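Local coordinates for protein peptidoglycan D,D-transpeptidase MrdA (Pseudomonas aeruginosa, PDB 7KIS) that probably cross-links the peptides of peptidoglycan during cell-wall synthesis as a penicillin-binding D,D-transpeptidase of the inner membrane, at residues I194-T199 with E214-V219. Numbering follows the deposited sequence.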
loop_
_atom_site.group_PDB
_atom_site.type_symbol
_atom_site.label_atom_id
_atom_site.label_comp_id
_atom_site.label_asym_id
_atom_site.label_seq_id
_atom_site.Cartn_x
_atom_site.Cartn_y
_atom_site.Cartn_z
ATOM N N ILE A 194 -12.720 34.550 8.972
ATOM C CA ILE A 194 -12.106 35.080 10.183
ATOM C C ILE A 194 -10.772 34.379 10.389
ATOM O O ILE A 194 -9.717 35.022 10.416
ATOM C CB ILE A 194 -13.025 34.901 11.405
ATOM C CG1 ILE A 194 -14.325 35.683 11.216
ATOM C CG2 ILE A 194 -12.313 35.336 12.677
ATOM C CD1 ILE A 194 -15.341 35.458 12.314
ATOM N N ASN A 195 -10.815 33.054 10.538
ATOM C CA ASN A 195 -9.613 32.308 10.889
ATOM C C ASN A 195 -8.609 32.290 9.745
ATOM O O ASN A 195 -7.398 32.251 9.988
ATOM C CB ASN A 195 -9.976 30.877 11.291
ATOM C CG ASN A 195 -9.096 30.339 12.399
ATOM O OD1 ASN A 195 -9.436 30.433 13.578
ATOM N ND2 ASN A 195 -7.953 29.776 12.026
ATOM N N TYR A 196 -9.082 32.303 8.503
ATOM C CA TYR A 196 -8.199 32.300 7.347
ATOM C C TYR A 196 -7.916 33.698 6.810
ATOM O O TYR A 196 -7.360 33.824 5.712
ATOM C CB TYR A 196 -8.778 31.412 6.244
ATOM C CG TYR A 196 -8.387 29.963 6.411
ATOM C CD1 TYR A 196 -7.363 29.408 5.656
ATOM C CD2 TYR A 196 -9.026 29.156 7.342
ATOM C CE1 TYR A 196 -6.996 28.087 5.815
ATOM C CE2 TYR A 196 -8.666 27.834 7.507
ATOM C CZ TYR A 196 -7.651 27.304 6.741
ATOM O OH TYR A 196 -7.290 25.987 6.902
ATOM N N SER A 197 -8.282 34.744 7.546
ATOM C CA SER A 197 -7.858 36.088 7.180
ATOM C C SER A 197 -6.342 36.192 7.283
ATOM O O SER A 197 -5.742 35.737 8.262
ATOM C CB SER A 197 -8.530 37.123 8.081
ATOM O OG SER A 197 -8.586 38.390 7.448
ATOM N N GLY A 198 -5.724 36.797 6.270
ATOM C CA GLY A 198 -4.282 36.834 6.169
ATOM C C GLY A 198 -3.640 35.538 5.734
ATOM O O GLY A 198 -2.420 35.512 5.528
ATOM N N THR A 199 -4.410 34.458 5.595
ATOM C CA THR A 199 -3.908 33.184 5.096
ATOM C C THR A 199 -4.304 33.076 3.629
ATOM O O THR A 199 -5.485 32.906 3.307
ATOM C CB THR A 199 -4.465 32.013 5.904
ATOM O OG1 THR A 199 -3.950 32.061 7.242
ATOM C CG2 THR A 199 -4.074 30.687 5.265
ATOM N N GLU A 214 -5.548 21.208 11.388
ATOM C CA GLU A 214 -4.578 21.206 12.480
ATOM C C GLU A 214 -3.334 22.012 12.123
ATOM O O GLU A 214 -2.787 22.726 12.971
ATOM C CB GLU A 214 -4.202 19.769 12.843
ATOM C CG GLU A 214 -5.343 18.958 13.443
ATOM C CD GLU A 214 -6.337 18.471 12.399
ATOM O OE1 GLU A 214 -6.068 18.638 11.190
ATOM O OE2 GLU A 214 -7.390 17.925 12.789
ATOM N N LEU A 215 -2.872 21.913 10.873
ATOM C CA LEU A 215 -1.672 22.632 10.461
ATOM C C LEU A 215 -1.900 24.133 10.347
ATOM O O LEU A 215 -0.928 24.896 10.360
ATOM C CB LEU A 215 -1.164 22.088 9.125
ATOM C CG LEU A 215 -0.473 20.723 9.147
ATOM C CD1 LEU A 215 -0.327 20.177 7.735
ATOM C CD2 LEU A 215 0.881 20.810 9.834
ATOM N N HIS A 216 -3.152 24.575 10.231
ATOM C CA HIS A 216 -3.425 25.998 10.030
ATOM C C HIS A 216 -3.254 26.776 11.332
ATOM O O HIS A 216 -2.274 27.506 11.510
ATOM C CB HIS A 216 -4.837 26.180 9.461
ATOM C CG HIS A 216 -5.203 27.607 9.197
ATOM N ND1 HIS A 216 -6.268 28.227 9.814
ATOM C CD2 HIS A 216 -4.649 28.533 8.381
ATOM C CE1 HIS A 216 -6.353 29.475 9.390
ATOM N NE2 HIS A 216 -5.382 29.686 8.520
ATOM N N GLY A 217 -4.198 26.628 12.251
ATOM C CA GLY A 217 -4.169 27.332 13.513
ATOM C C GLY A 217 -5.258 28.382 13.613
ATOM O O GLY A 217 -6.285 28.333 12.931
ATOM N N THR A 218 -5.017 29.356 14.487
ATOM C CA THR A 218 -5.947 30.450 14.719
ATOM C C THR A 218 -5.215 31.771 14.536
ATOM O O THR A 218 -4.017 31.877 14.811
ATOM C CB THR A 218 -6.568 30.389 16.121
ATOM O OG1 THR A 218 -5.527 30.397 17.106
ATOM C CG2 THR A 218 -7.406 29.129 16.280
ATOM N N VAL A 219 -5.948 32.781 14.079
ATOM C CA VAL A 219 -5.374 34.095 13.832
ATOM C C VAL A 219 -5.363 34.910 15.118
ATOM O O VAL A 219 -6.152 34.688 16.040
ATOM C CB VAL A 219 -6.131 34.849 12.722
ATOM C CG1 VAL A 219 -5.673 34.388 11.353
ATOM C CG2 VAL A 219 -7.628 34.664 12.887
#
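His216 lays its imidazole flat on the phenol ring of Tyr196: the centroids are 3.5 Å apart and the planes lie within 5° of parallel, which defines a face-to-face stack. The overlap is nearly central, with His216 CE1 3.3 Å above the phenol plane and Tyr196 CZ 3.4 Å above the imidazole plane. His216 CB is directed toward the loop, and a chi1 of -179° sets CG anti to the backbone N. Beyond the stack, Tyr196 OH is hydrogen-bonded to Glu212 OE2; Glu212 begins and His216 ends helix 212-216. In the plane of the imidazole, Thr199 OG1 meets His216 NE2 at 3.1 Å in a hydrogen bond whose donor could be either group. Both segments belong to the PBP dimerisation domain, far from the inhibitor-bound active site; the loop ahead of strand 201-205, with a type I turn at Ile194-Ser197 and a type II turn at Tyr196-Thr199, packs here on the helix end. Gly217, with positive phi, is the first residue after that helix to leave helical backbone angles. Asn195 ND2 hydrogen-bonds to Gly217 O, although the modelled 2.4 Å is too short to be taken literally at this resolution. The Asn195 amide slides past the imidazole with its plane turned 54° from the ring, while OD1 faces Thr218 CG2 at 3.6 Å. The methyls of Val219 pack on loop carbonyls, CG1 against Asn195 O and Ser197 O, and CG2 3.3 Å from Ile194 O.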